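Local coordinates for protein putative phosphatase/phosphodiesterase MPN_349 (Mycoplasma pneumoniae M129, PDB 1T71) that binds a two-iron centre and probably hydrolyses phosphate esters, perhaps as a 2',3'-cyclic-nucleotide phosphodiesterase of the YmdB-like family within the calcineurin-like clan, at residues N3-I8 and Q34-I39; N65-G70 and K87-P92; N94-F99 and K133-F138; A171-V176 and K196-I201; A241-V246 and E261-V266. All blocks are in the same frame, centred on the assembly; numbering follows the deposited sequence.

Contact 1: N3-I8 and Q34-I39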
# COMPACT_ATOMS: atom_id res chain seq x y z
N ASN A 3 7.48 -24.86 9.39
CA ASN A 3 7.77 -24.03 8.23
C ASN A 3 6.90 -22.79 8.28
O ASN A 3 5.73 -22.84 8.68
CB ASN A 3 7.53 -24.81 6.93
CG ASN A 3 6.06 -25.01 6.63
OD1 ASN A 3 5.34 -25.63 7.41
ND2 ASN A 3 5.61 -24.49 5.49
N SER A 4 7.49 -21.66 7.89
CA SER A 4 6.79 -20.40 7.88
C SER A 4 6.97 -19.72 6.54
O SER A 4 7.74 -20.19 5.70
CB SER A 4 7.35 -19.50 8.98
OG SER A 4 8.71 -19.20 8.74
N ILE A 5 6.26 -18.62 6.34
CA ILE A 5 6.36 -17.86 5.12
C ILE A 5 6.76 -16.45 5.54
O ILE A 5 6.12 -15.84 6.40
CB ILE A 5 5.03 -17.84 4.36
CG1 ILE A 5 4.59 -19.28 4.08
CG2 ILE A 5 5.18 -17.08 3.06
CD1 ILE A 5 3.20 -19.40 3.46
N LYS A 6 7.84 -15.95 4.96
CA LYS A 6 8.35 -14.63 5.27
C LYS A 6 7.94 -13.64 4.19
O LYS A 6 8.24 -13.85 3.01
CB LYS A 6 9.87 -14.70 5.42
CG LYS A 6 10.28 -15.52 6.62
CD LYS A 6 11.75 -15.89 6.63
CE LYS A 6 12.04 -16.80 7.81
NZ LYS A 6 13.33 -17.52 7.67
N PHE A 7 7.25 -12.58 4.60
CA PHE A 7 6.78 -11.56 3.66
C PHE A 7 7.40 -10.19 3.88
O PHE A 7 7.92 -9.89 4.95
CB PHE A 7 5.27 -11.35 3.76
CG PHE A 7 4.44 -12.59 3.60
CD1 PHE A 7 4.33 -13.50 4.64
CD2 PHE A 7 3.70 -12.79 2.44
CE1 PHE A 7 3.48 -14.60 4.53
CE2 PHE A 7 2.85 -13.88 2.32
CZ PHE A 7 2.74 -14.80 3.37
N ILE A 8 7.28 -9.35 2.86
CA ILE A 8 7.73 -7.97 2.90
C ILE A 8 6.62 -7.17 2.21
O ILE A 8 6.29 -7.44 1.06
CB ILE A 8 9.04 -7.74 2.12
CG1 ILE A 8 10.24 -8.19 2.96
CG2 ILE A 8 9.18 -6.25 1.76
CD1 ILE A 8 11.59 -8.00 2.26
N GLN A 34 15.31 -12.90 4.20
CA GLN A 34 15.06 -14.21 3.61
C GLN A 34 13.60 -14.24 3.22
O GLN A 34 12.93 -15.26 3.38
CB GLN A 34 15.35 -15.33 4.61
CG GLN A 34 16.82 -15.70 4.74
CD GLN A 34 17.45 -16.06 3.40
OE1 GLN A 34 17.86 -15.18 2.63
NE2 GLN A 34 17.53 -17.36 3.11
N ALA A 35 13.11 -13.12 2.70
CA ALA A 35 11.72 -13.02 2.30
C ALA A 35 11.40 -14.00 1.19
O ALA A 35 12.23 -14.28 0.34
CB ALA A 35 11.40 -11.60 1.84
N ASP A 36 10.17 -14.51 1.21
CA ASP A 36 9.71 -15.45 0.20
C ASP A 36 8.85 -14.70 -0.81
O ASP A 36 8.83 -15.04 -1.99
CB ASP A 36 8.85 -16.55 0.85
CG ASP A 36 9.65 -17.44 1.78
OD1 ASP A 36 10.60 -18.10 1.30
OD2 ASP A 36 9.32 -17.47 2.98
N LEU A 37 8.15 -13.67 -0.33
CA LEU A 37 7.26 -12.90 -1.18
C LEU A 37 7.30 -11.40 -0.90
O LEU A 37 7.51 -10.98 0.24
CB LEU A 37 5.83 -13.41 -0.98
CG LEU A 37 5.57 -14.86 -1.39
CD1 LEU A 37 4.26 -15.34 -0.80
CD2 LEU A 37 5.57 -14.97 -2.91
N VAL A 38 7.10 -10.61 -1.94
CA VAL A 38 7.10 -9.15 -1.83
C VAL A 38 5.79 -8.60 -2.38
O VAL A 38 5.40 -8.87 -3.51
CB VAL A 38 8.28 -8.53 -2.64
CG1 VAL A 38 8.21 -7.00 -2.58
CG2 VAL A 38 9.60 -9.02 -2.08
N ILE A 39 5.10 -7.82 -1.55
CA ILE A 39 3.82 -7.22 -1.92
C ILE A 39 3.96 -5.71 -1.76
O ILE A 39 4.59 -5.24 -0.81
CB ILE A 39 2.70 -7.72 -0.98
CG1 ILE A 39 2.74 -9.24 -0.87
CG2 ILE A 39 1.33 -7.26 -1.50
CD1 ILE A 39 1.78 -9.81 0.15
O HOH W 1 10.08 -19.19 4.83
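Parallel strands 6-10 and 37-41 lie side by side in the middle of a six-stranded mixed sheet, and this contact is where they begin to pair. The axes of segments 6-8 and 37-39 run 28° apart. The connection between them contains helices 15-23 and 26-33, and it ends in a Schellman motif at Q34, so the chain returns beside its starting strand in the manner of a beta-alpha-beta crossover. The pairing opens at the carbonyl of K6, where the backbone N of D36 donates to K6 O at 2.7 Å and L37 N adds a weak bond. The carboxylate of D36 turns back with CG anti to its own carbonyl carbon, and OD2 accepts from K6 N at 2.9 Å, nearly straight at 176° and through the anti lone pair. Further along, I8 N donates to L37 O at 3.1 Å and I39 N to I8 O at 2.9 Å, the latter approaching nearly along the C=O axis. On one face F7 and L37 lie alongside each other, ring atom CE2 of F7 being 3.7 Å from CD1 of L37; strand 152-158 covers this face through L152 and I154. On the other, I8 CD1 meets A35 CB at 3.6 Å. A water bridges S4 O and D36 OD2, 2.6 Å from the latter. K6 NZ stays 6.2 Å from D36 OD2, so the pair is no salt bridge. D36 thus serves as a side-chain extension of the strand pairing, and its OD2, held by one amide and one water, would probably remain ionised.

Contact 2: N65-G70 and K87-P92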
# COMPACT_ATOMS: atom_id res chain seq x y z
N ASN A 65 6.21 -9.21 -6.24
CA ASN A 65 5.40 -10.38 -6.59
C ASN A 65 3.92 -10.08 -6.72
O ASN A 65 3.26 -10.59 -7.62
CB ASN A 65 5.58 -11.49 -5.56
CG ASN A 65 7.00 -11.99 -5.50
OD1 ASN A 65 7.55 -12.44 -6.51
ND2 ASN A 65 7.60 -11.93 -4.32
N TYR A 66 3.39 -9.27 -5.81
CA TYR A 66 1.97 -8.92 -5.84
C TYR A 66 1.75 -7.43 -5.60
O TYR A 66 2.56 -6.76 -4.97
CB TYR A 66 1.23 -9.76 -4.80
CG TYR A 66 1.20 -11.23 -5.14
CD1 TYR A 66 0.28 -11.73 -6.06
CD2 TYR A 66 2.11 -12.12 -4.57
CE1 TYR A 66 0.28 -13.07 -6.42
CE2 TYR A 66 2.12 -13.48 -4.93
CZ TYR A 66 1.19 -13.94 -5.86
OH TYR A 66 1.18 -15.27 -6.23
N ILE A 67 0.64 -6.91 -6.12
CA ILE A 67 0.35 -5.50 -6.00
C ILE A 67 -1.07 -5.18 -5.51
O ILE A 67 -2.04 -5.81 -5.95
CB ILE A 67 0.55 -4.81 -7.37
CG1 ILE A 67 2.03 -4.75 -7.71
CG2 ILE A 67 -0.05 -3.42 -7.36
CD1 ILE A 67 2.32 -4.11 -9.06
N THR A 68 -1.17 -4.22 -4.60
CA THR A 68 -2.47 -3.77 -4.09
C THR A 68 -2.58 -2.30 -4.50
O THR A 68 -1.55 -1.68 -4.78
CB THR A 68 -2.58 -3.92 -2.54
OG1 THR A 68 -1.51 -3.20 -1.90
CG2 THR A 68 -2.50 -5.38 -2.14
N MET A 69 -3.79 -1.74 -4.53
CA MET A 69 -3.95 -0.35 -4.96
C MET A 69 -4.74 0.54 -4.00
O MET A 69 -4.71 0.33 -2.78
CB MET A 69 -4.58 -0.32 -6.35
CG MET A 69 -3.75 -0.99 -7.44
SD MET A 69 -2.34 -0.00 -8.02
CE MET A 69 -1.16 -0.57 -7.07
N GLY A 70 -5.44 1.53 -4.54
CA GLY A 70 -6.19 2.45 -3.69
C GLY A 70 -7.17 3.36 -4.41
O GLY A 70 -7.90 2.92 -5.30
N LYS A 87 -3.07 -10.70 -13.36
CA LYS A 87 -3.36 -11.74 -12.37
C LYS A 87 -2.79 -11.55 -10.96
O LYS A 87 -3.36 -12.06 -9.99
CB LYS A 87 -2.92 -13.11 -12.91
CG LYS A 87 -2.48 -13.10 -14.37
CD LYS A 87 -1.15 -12.35 -14.56
CE LYS A 87 -0.91 -11.96 -16.01
NZ LYS A 87 -2.00 -11.09 -16.51
N ASP A 88 -1.67 -10.84 -10.84
CA ASP A 88 -1.05 -10.63 -9.53
C ASP A 88 -1.30 -9.22 -9.00
O ASP A 88 -0.52 -8.72 -8.19
CB ASP A 88 0.45 -10.88 -9.63
CG ASP A 88 1.07 -10.25 -10.86
OD1 ASP A 88 0.48 -9.28 -11.38
OD2 ASP A 88 2.14 -10.71 -11.30
N LEU A 89 -2.39 -8.60 -9.45
CA LEU A 89 -2.74 -7.24 -9.05
C LEU A 89 -4.15 -7.21 -8.47
O LEU A 89 -5.10 -7.68 -9.11
CB LEU A 89 -2.66 -6.33 -10.29
CG LEU A 89 -3.03 -4.84 -10.38
CD1 LEU A 89 -4.11 -4.49 -9.38
CD2 LEU A 89 -1.78 -4.00 -10.17
N VAL A 90 -4.29 -6.64 -7.28
CA VAL A 90 -5.60 -6.54 -6.65
C VAL A 90 -6.00 -5.08 -6.43
O VAL A 90 -5.20 -4.26 -5.97
CB VAL A 90 -5.63 -7.28 -5.27
CG1 VAL A 90 -5.16 -8.72 -5.44
CG2 VAL A 90 -4.74 -6.56 -4.28
N ARG A 91 -7.24 -4.76 -6.78
CA ARG A 91 -7.75 -3.41 -6.62
C ARG A 91 -8.79 -3.42 -5.51
O ARG A 91 -9.13 -4.47 -4.98
CB ARG A 91 -8.34 -2.90 -7.94
CG ARG A 91 -9.20 -3.89 -8.71
CD ARG A 91 -10.55 -4.14 -8.04
NE ARG A 91 -11.40 -4.98 -8.88
CZ ARG A 91 -12.67 -5.27 -8.62
NH1 ARG A 91 -13.26 -4.79 -7.53
NH2 ARG A 91 -13.36 -6.05 -9.45
N PRO A 92 -9.31 -2.24 -5.12
CA PRO A 92 -10.31 -2.24 -4.05
C PRO A 92 -11.56 -3.08 -4.38
O PRO A 92 -12.21 -2.87 -5.41
CB PRO A 92 -10.63 -0.75 -3.90
CG PRO A 92 -9.32 -0.08 -4.30
CD PRO A 92 -8.93 -0.87 -5.52
O HOH W 2 3.52 -12.63 -9.58
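Strands 66-68 and 89-90 run parallel, their touching parts 15° apart, as the two strands of a beta-alpha-beta unit around helix 80-83; strand 89-90 forms one edge of the six-stranded sheet. Beyond strand 66-68, G70 lies close to a bound iron and beside the iron ligands E43 and H158. Two backbone bonds define the register: V90 N donates to I67 O at 2.7 Å and 174°, and I67 N donates to D88 O at 3.0 Å, each nearly along the C=O axis. The tight part lies here. With its CG anti to the backbone N (chi1 176°), L89 brings CD2 within 3.4 Å of I67 CG2, closer than usual van der Waals contact. On the opposite face T68 and V90 lie side by side, their CG2 methyls 3.3 Å apart, while T68 OG1 bonds to D156. M69 crosses L89 at about a right angle, with CG 4.0 Å from L89 CD1. Toward N65 the contact loosens and admits water: one molecule donates to both N65 O and D88 OD2, and the Y66 ring stands nearly perpendicular to the D88 carboxylate, with CD1 3.7 Å from D88 CB. In contrast to the methyl packing of I67 with L89 and T68 with V90, this carboxylate is gripped by a salt bridge from K60, a hydrogen bond from Y56 and the water, which would be expected to keep it ionised.

Contact 3: N94-F99 and K133-F138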
# COMPACT_ATOMS: atom_id res chain seq x y z
N ASN A 94 -14.23 -3.27 -2.52
CA ASN A 94 -15.27 -2.39 -2.01
C ASN A 94 -16.02 -1.48 -3.01
O ASN A 94 -16.50 -0.40 -2.63
CB ASN A 94 -14.57 -1.52 -0.95
CG ASN A 94 -15.47 -1.13 0.16
OD1 ASN A 94 -16.29 -1.94 0.60
ND2 ASN A 94 -15.32 0.10 0.65
N LEU A 95 -16.15 -1.89 -4.27
CA LEU A 95 -16.79 -1.05 -5.30
C LEU A 95 -18.29 -1.22 -5.58
O LEU A 95 -18.78 -2.33 -5.76
CB LEU A 95 -16.01 -1.19 -6.61
CG LEU A 95 -14.50 -0.96 -6.52
CD1 LEU A 95 -13.86 -1.22 -7.88
CD2 LEU A 95 -14.21 0.46 -6.07
N ASP A 96 -19.00 -0.09 -5.63
CA ASP A 96 -20.44 -0.10 -5.90
C ASP A 96 -20.67 -0.27 -7.40
O ASP A 96 -19.93 0.27 -8.22
CB ASP A 96 -21.07 1.22 -5.42
CG ASP A 96 -22.56 1.29 -5.69
OD1 ASP A 96 -22.95 1.49 -6.86
OD2 ASP A 96 -23.36 1.14 -4.74
N THR A 97 -21.71 -1.02 -7.76
CA THR A 97 -22.01 -1.28 -9.17
C THR A 97 -22.24 -0.04 -10.04
O THR A 97 -22.10 -0.11 -11.25
CB THR A 97 -23.21 -2.24 -9.32
OG1 THR A 97 -24.30 -1.78 -8.52
CG2 THR A 97 -22.81 -3.64 -8.90
N SER A 98 -22.59 1.08 -9.42
CA SER A 98 -22.82 2.31 -10.18
C SER A 98 -21.51 2.83 -10.77
O SER A 98 -21.50 3.61 -11.72
CB SER A 98 -23.43 3.39 -9.29
OG SER A 98 -22.52 3.76 -8.26
N PHE A 99 -20.40 2.40 -10.18
CA PHE A 99 -19.08 2.82 -10.63
C PHE A 99 -18.58 1.98 -11.80
O PHE A 99 -18.61 0.75 -11.74
CB PHE A 99 -18.09 2.72 -9.46
CG PHE A 99 -16.66 3.05 -9.83
CD1 PHE A 99 -15.62 2.23 -9.42
CD2 PHE A 99 -16.36 4.20 -10.55
CE1 PHE A 99 -14.29 2.53 -9.73
CE2 PHE A 99 -15.03 4.52 -10.86
CZ PHE A 99 -14.00 3.69 -10.45
N LYS A 133 -18.98 5.97 -5.85
CA LYS A 133 -19.56 5.37 -4.66
C LYS A 133 -18.98 3.99 -4.34
O LYS A 133 -18.70 3.19 -5.23
CB LYS A 133 -21.08 5.30 -4.85
CG LYS A 133 -21.82 4.62 -3.72
CD LYS A 133 -23.21 5.23 -3.51
CE LYS A 133 -23.96 4.47 -2.42
NZ LYS A 133 -23.07 4.18 -1.25
N THR A 134 -18.80 3.71 -3.05
CA THR A 134 -18.26 2.44 -2.60
C THR A 134 -19.21 1.74 -1.64
O THR A 134 -20.08 2.38 -1.05
CB THR A 134 -16.91 2.62 -1.87
OG1 THR A 134 -17.11 3.46 -0.73
CG2 THR A 134 -15.87 3.25 -2.77
N THR A 135 -19.03 0.44 -1.47
CA THR A 135 -19.84 -0.34 -0.54
C THR A 135 -19.08 -0.39 0.78
O THR A 135 -17.88 -0.11 0.80
CB THR A 135 -20.07 -1.76 -1.07
OG1 THR A 135 -18.81 -2.33 -1.46
CG2 THR A 135 -20.99 -1.73 -2.28
N ASN A 136 -19.75 -0.74 1.87
CA ASN A 136 -19.12 -0.79 3.19
C ASN A 136 -17.99 -1.82 3.30
O ASN A 136 -18.21 -3.01 3.10
CB ASN A 136 -20.18 -1.08 4.26
CG ASN A 136 -19.69 -0.74 5.65
OD1 ASN A 136 -19.99 0.33 6.19
ND2 ASN A 136 -18.91 -1.64 6.24
N PRO A 137 -16.77 -1.37 3.66
CA PRO A 137 -15.58 -2.22 3.81
C PRO A 137 -15.77 -3.30 4.88
O PRO A 137 -15.39 -4.45 4.68
CB PRO A 137 -14.48 -1.23 4.23
CG PRO A 137 -15.05 0.12 3.92
CD PRO A 137 -16.51 -0.02 4.19
N PHE A 138 -16.35 -2.90 6.00
CA PHE A 138 -16.60 -3.82 7.11
C PHE A 138 -17.51 -4.96 6.67
O PHE A 138 -17.20 -6.14 6.86
CB PHE A 138 -17.25 -3.07 8.28
CG PHE A 138 -16.33 -2.11 8.99
CD1 PHE A 138 -15.66 -2.50 10.15
CD2 PHE A 138 -16.10 -0.84 8.47
CE1 PHE A 138 -14.78 -1.62 10.79
CE2 PHE A 138 -15.22 0.04 9.11
CZ PHE A 138 -14.56 -0.35 10.27
O HOH W 3 -20.35 5.70 -8.58
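The side-chain amide of N94 crosses obliquely over the ring of P137, its ND2 3.3 Å from P137 CG. Beyond N94 the chain forms a type I beta turn from D96 to F99, closed by F99 N bonding to D96 O and reinforced by an Asx turn at D96. The partner segment, K133 to F138, is the lead-in to helix 137-145, with N136 at the N-cap position. A single backbone bridge joins L95 to T134, with CA atoms 4.6 Å apart. Its firmer bond runs from T135 N to N94 O at 2.9 Å, the donor standing 45° out of the carbonyl plane; at the other end D96 N makes a weak bond to K133 O. CB of D96 lies against K133 O; with CG anti to the backbone N (chi1 179°) the carboxylate passes the aliphatic part of K133, CG to CG 3.9 Å. D96 OD2 and K133 NZ remain 4.6 Å apart, without a salt bridge. F99 stacks on F132 and meets W74 edge-to-face. In the Asx turn D96 OD1 accepts through its anti lone pair from S98 N at 2.6 Å and, from above the carboxylate plane, from S98 OG at 2.7 Å.

Contact 4: A171-V176 and K196-I201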
# COMPACT_ATOMS: atom_id res chain seq x y z
N ALA A 171 -12.44 -4.84 14.73
CA ALA A 171 -13.46 -5.71 14.17
C ALA A 171 -12.95 -7.04 13.63
O ALA A 171 -13.56 -8.08 13.87
CB ALA A 171 -14.22 -4.97 13.07
N PHE A 172 -11.83 -7.02 12.92
CA PHE A 172 -11.30 -8.25 12.31
C PHE A 172 -10.00 -8.81 12.87
O PHE A 172 -9.42 -9.72 12.28
CB PHE A 172 -11.12 -8.03 10.80
CG PHE A 172 -12.37 -7.58 10.10
CD1 PHE A 172 -12.59 -6.23 9.85
CD2 PHE A 172 -13.32 -8.50 9.69
CE1 PHE A 172 -13.75 -5.80 9.20
CE2 PHE A 172 -14.49 -8.09 9.04
CZ PHE A 172 -14.70 -6.74 8.80
N ASP A 173 -9.54 -8.30 14.00
CA ASP A 173 -8.27 -8.74 14.57
C ASP A 173 -7.85 -10.20 14.39
O ASP A 173 -6.83 -10.47 13.77
CB ASP A 173 -8.19 -8.38 16.06
CG ASP A 173 -6.80 -8.66 16.64
OD1 ASP A 173 -6.57 -8.36 17.82
OD2 ASP A 173 -5.94 -9.19 15.91
N GLY A 174 -8.60 -11.16 14.91
CA GLY A 174 -8.13 -12.52 14.73
C GLY A 174 -8.65 -13.28 13.52
O GLY A 174 -8.20 -14.38 13.24
N TYR A 175 -9.60 -12.69 12.80
CA TYR A 175 -10.21 -13.33 11.64
C TYR A 175 -9.39 -13.24 10.37
O TYR A 175 -9.77 -13.79 9.34
CB TYR A 175 -11.59 -12.73 11.41
CG TYR A 175 -12.56 -13.06 12.52
CD1 TYR A 175 -13.46 -14.11 12.39
CD2 TYR A 175 -12.54 -12.35 13.72
CE1 TYR A 175 -14.33 -14.45 13.42
CE2 TYR A 175 -13.40 -12.69 14.76
CZ TYR A 175 -14.29 -13.74 14.60
OH TYR A 175 -15.13 -14.09 15.63
N VAL A 176 -8.26 -12.53 10.44
CA VAL A 176 -7.38 -12.36 9.29
C VAL A 176 -5.92 -12.41 9.76
O VAL A 176 -5.64 -12.30 10.95
CB VAL A 176 -7.69 -11.02 8.58
CG1 VAL A 176 -6.48 -10.48 7.87
CG2 VAL A 176 -8.82 -11.22 7.58
N LYS A 196 -4.29 -11.24 19.42
CA LYS A 196 -5.01 -12.33 18.76
C LYS A 196 -4.15 -13.06 17.73
O LYS A 196 -4.62 -13.97 17.06
CB LYS A 196 -6.27 -11.82 18.07
CG LYS A 196 -7.57 -11.99 18.85
CD LYS A 196 -7.86 -10.81 19.74
CE LYS A 196 -9.30 -10.89 20.27
NZ LYS A 196 -10.30 -10.96 19.17
N GLY A 197 -2.90 -12.63 17.56
CA GLY A 197 -2.04 -13.32 16.62
C GLY A 197 -1.97 -12.79 15.20
O GLY A 197 -1.46 -13.48 14.32
N SER A 198 -2.47 -11.58 14.97
CA SER A 198 -2.40 -10.99 13.65
C SER A 198 -1.33 -9.91 13.65
O SER A 198 -0.72 -9.63 14.68
CB SER A 198 -3.73 -10.35 13.26
OG SER A 198 -4.76 -11.32 13.18
N ALA A 199 -1.10 -9.31 12.49
CA ALA A 199 -0.15 -8.22 12.39
C ALA A 199 -0.98 -6.99 12.06
O ALA A 199 -1.90 -7.06 11.24
CB ALA A 199 0.86 -8.50 11.28
N TYR A 200 -0.69 -5.87 12.72
CA TYR A 200 -1.43 -4.63 12.47
C TYR A 200 -0.52 -3.41 12.49
O TYR A 200 0.49 -3.38 13.19
CB TYR A 200 -2.50 -4.40 13.54
CG TYR A 200 -3.17 -3.04 13.42
CD1 TYR A 200 -4.10 -2.78 12.41
CD2 TYR A 200 -2.84 -2.00 14.29
CE1 TYR A 200 -4.67 -1.52 12.26
CE2 TYR A 200 -3.41 -0.72 14.15
CZ TYR A 200 -4.33 -0.50 13.13
OH TYR A 200 -4.89 0.76 12.95
N ILE A 201 -0.91 -2.40 11.71
CA ILE A 201 -0.20 -1.13 11.66
C ILE A 201 -1.17 -0.12 11.05
O ILE A 201 -1.79 -0.39 10.01
CB ILE A 201 1.13 -1.21 10.84
CG1 ILE A 201 1.91 0.10 11.01
CG2 ILE A 201 0.84 -1.48 9.38
CD1 ILE A 201 3.27 0.10 10.33
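S198 OG sits between two backbone carbonyls, 2.3 Å from D173 O, a very short separation, and 2.6 Å from V176 O. With OG anti to its own carbonyl carbon (chi1 -63°), the serine projects into the turn of chain around 173-176, near the C-terminal end of helix 162-172. A weak bond from Y175 N to F172 O closes part of that turn. The D173 carboxylate, CG anti to the backbone N (chi1 -172°), crosses obliquely over the aliphatic part of K196: OD1 is 3.4 Å from K196 CD, and OD2 is 3.4 Å from K196 CB. The ammonium does not close the pair, NZ lying 4.7 Å from D173 OD1; OD2 instead bonds to T194 OG1, a hydroxyl that is also met by the backbone N of K196 and of S198. At the outer side G174 packs its CA against K196 CB at 3.9 Å. The contact thus joins the C-terminal region of helix 162-172 to the loop leading into strand 199-201, which pairs with strand 178-182 in the sheet that also contains strands 117-124 and 152-158, while helix 137-145 packs on V176 through I145.

Contact 5: A241-V246 and E261-V266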
# COMPACT_ATOMS: atom_id res chain seq x y z
N ALA A 241 14.37 10.64 -1.17
CA ALA A 241 13.51 9.46 -1.23
C ALA A 241 13.40 8.72 0.09
O ALA A 241 14.26 8.83 0.97
CB ALA A 241 14.02 8.51 -2.30
N GLN A 242 12.33 7.95 0.22
CA GLN A 242 12.10 7.16 1.42
C GLN A 242 11.41 5.86 1.05
O GLN A 242 10.63 5.80 0.10
CB GLN A 242 11.25 7.94 2.44
CG GLN A 242 9.86 8.33 1.95
CD GLN A 242 9.08 9.12 2.98
OE1 GLN A 242 8.80 8.64 4.08
NE2 GLN A 242 8.72 10.35 2.63
N LEU A 243 11.73 4.82 1.80
CA LEU A 243 11.17 3.50 1.61
C LEU A 243 10.59 3.09 2.96
O LEU A 243 11.29 3.14 3.97
CB LEU A 243 12.27 2.52 1.19
CG LEU A 243 11.99 1.02 1.04
CD1 LEU A 243 11.58 0.41 2.36
CD2 LEU A 243 10.92 0.81 0.01
N ASN A 244 9.32 2.70 2.96
CA ASN A 244 8.66 2.28 4.19
C ASN A 244 7.88 0.99 3.97
O ASN A 244 7.16 0.85 2.98
CB ASN A 244 7.72 3.38 4.67
CG ASN A 244 8.46 4.62 5.13
OD1 ASN A 244 8.94 4.67 6.27
ND2 ASN A 244 8.58 5.61 4.25
N GLY A 245 8.04 0.05 4.88
CA GLY A 245 7.35 -1.21 4.73
C GLY A 245 7.30 -2.02 6.01
O GLY A 245 7.69 -1.55 7.08
N VAL A 246 6.79 -3.23 5.88
CA VAL A 246 6.68 -4.13 7.00
C VAL A 246 7.11 -5.54 6.63
O VAL A 246 6.71 -6.07 5.59
CB VAL A 246 5.23 -4.21 7.50
CG1 VAL A 246 5.09 -5.30 8.56
CG2 VAL A 246 4.79 -2.87 8.06
N GLU A 261 8.59 -6.53 11.82
CA GLU A 261 9.60 -5.50 11.96
C GLU A 261 9.34 -4.41 10.92
O GLU A 261 9.06 -4.72 9.76
CB GLU A 261 11.00 -6.07 11.74
CG GLU A 261 12.10 -5.11 12.16
CD GLU A 261 13.47 -5.52 11.66
OE1 GLU A 261 13.85 -6.69 11.84
OE2 GLU A 261 14.17 -4.65 11.09
N ALA A 262 9.41 -3.16 11.34
CA ALA A 262 9.20 -2.05 10.42
C ALA A 262 10.45 -1.85 9.56
O ALA A 262 11.57 -1.93 10.06
CB ALA A 262 8.90 -0.77 11.20
N ILE A 263 10.25 -1.61 8.27
CA ILE A 263 11.36 -1.39 7.36
C ILE A 263 11.37 0.08 6.94
O ILE A 263 10.37 0.58 6.42
CB ILE A 263 11.22 -2.24 6.09
CG1 ILE A 263 11.15 -3.72 6.45
CG2 ILE A 263 12.39 -1.95 5.14
CD1 ILE A 263 10.81 -4.63 5.28
N ARG A 264 12.49 0.76 7.15
CA ARG A 264 12.61 2.16 6.77
C ARG A 264 13.98 2.58 6.26
O ARG A 264 15.02 2.26 6.84
CB ARG A 264 12.19 3.09 7.93
CG ARG A 264 12.84 4.47 7.86
CD ARG A 264 12.16 5.50 8.74
NE ARG A 264 10.98 6.01 8.07
CZ ARG A 264 10.70 7.30 7.90
NH1 ARG A 264 11.51 8.24 8.37
NH2 ARG A 264 9.61 7.65 7.24
N ILE A 265 13.97 3.31 5.15
CA ILE A 265 15.19 3.81 4.53
C ILE A 265 14.92 5.25 4.12
O ILE A 265 13.91 5.55 3.49
CB ILE A 265 15.57 2.97 3.29
CG1 ILE A 265 15.85 1.53 3.71
CG2 ILE A 265 16.81 3.56 2.62
CD1 ILE A 265 16.17 0.60 2.58
N VAL A 266 15.83 6.15 4.50
CA VAL A 266 15.67 7.55 4.17
C VAL A 266 16.91 8.12 3.50
O VAL A 266 18.04 7.94 3.99
CB VAL A 266 15.37 8.38 5.44
CG1 VAL A 266 15.24 9.85 5.07
CG2 VAL A 266 14.08 7.87 6.09
O HOH W 4 8.77 9.87 6.51
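Segments 241-246 and 261-266 run antiparallel at 170°, as parts of the hairpin formed by strands 241-249 and 259-267, with L243 opposite I265 and G245 opposite I263 as hydrogen-bonded pairs. Each gives two bonds: L243 N to I265 O and I265 N to L243 O are both 2.9 Å; G245 N to I263 O and I263 N to G245 O are both 2.8 Å. N244 and R264 form the non-hydrogen-bonded pair between them, and their side chains lie alongside, pointing the same way. R264 bends at chi3 (-81°) so that its guanidinium presents NE and NH2 side-on to a single atom, N244 OD1, at 3.0 Å from NE and 3.2 Å from NH2. The oxygen lies near the guanidinium plane, which helps hold the guanidinium in place, while the bond of ND2 to M206 O helps set the turn of the N244 amide. ND2 also bonds weakly to Q242 OE1; a water links that OE1 to R264 NH2. The other face is apolar: L243 CD1 meets I263 CG2 at 3.7 Å, and L243 CB meets I265 CB at 3.9 Å. Helix 15-23 covers L243 and I265 through I21, and helix 26-33 covers I263 through L29 and Y33. Strand 241-249 pairs onward with strand 6-10, leaving 259-267 outermost in this sheet within the chain.

How the contacts relate
From the N terminus the five contacts close successive loops in series; none nests within or crosses another. Contact 1 closes the first, largely helical connection, and contact 2 the short beta-alpha-beta unit that follows. They meet directly, V38 O lying 2.9 Å from N65 N, because strands 37-41 and 66-68 are neighbours. Contact 3 adjoins contact 2 in sequence and closes a loop containing strands 108-112 and 117-124. Contact 4 closes the loop that carries strands 178-182 and 192-193; F138 of contact 3 packs on its A171 and F172. Contact 5 closes the C-terminal hairpin and returns to the sheet of contacts 1 and 2, touching contact 1 through I8 and I263, and contact 4 through V246 and I201.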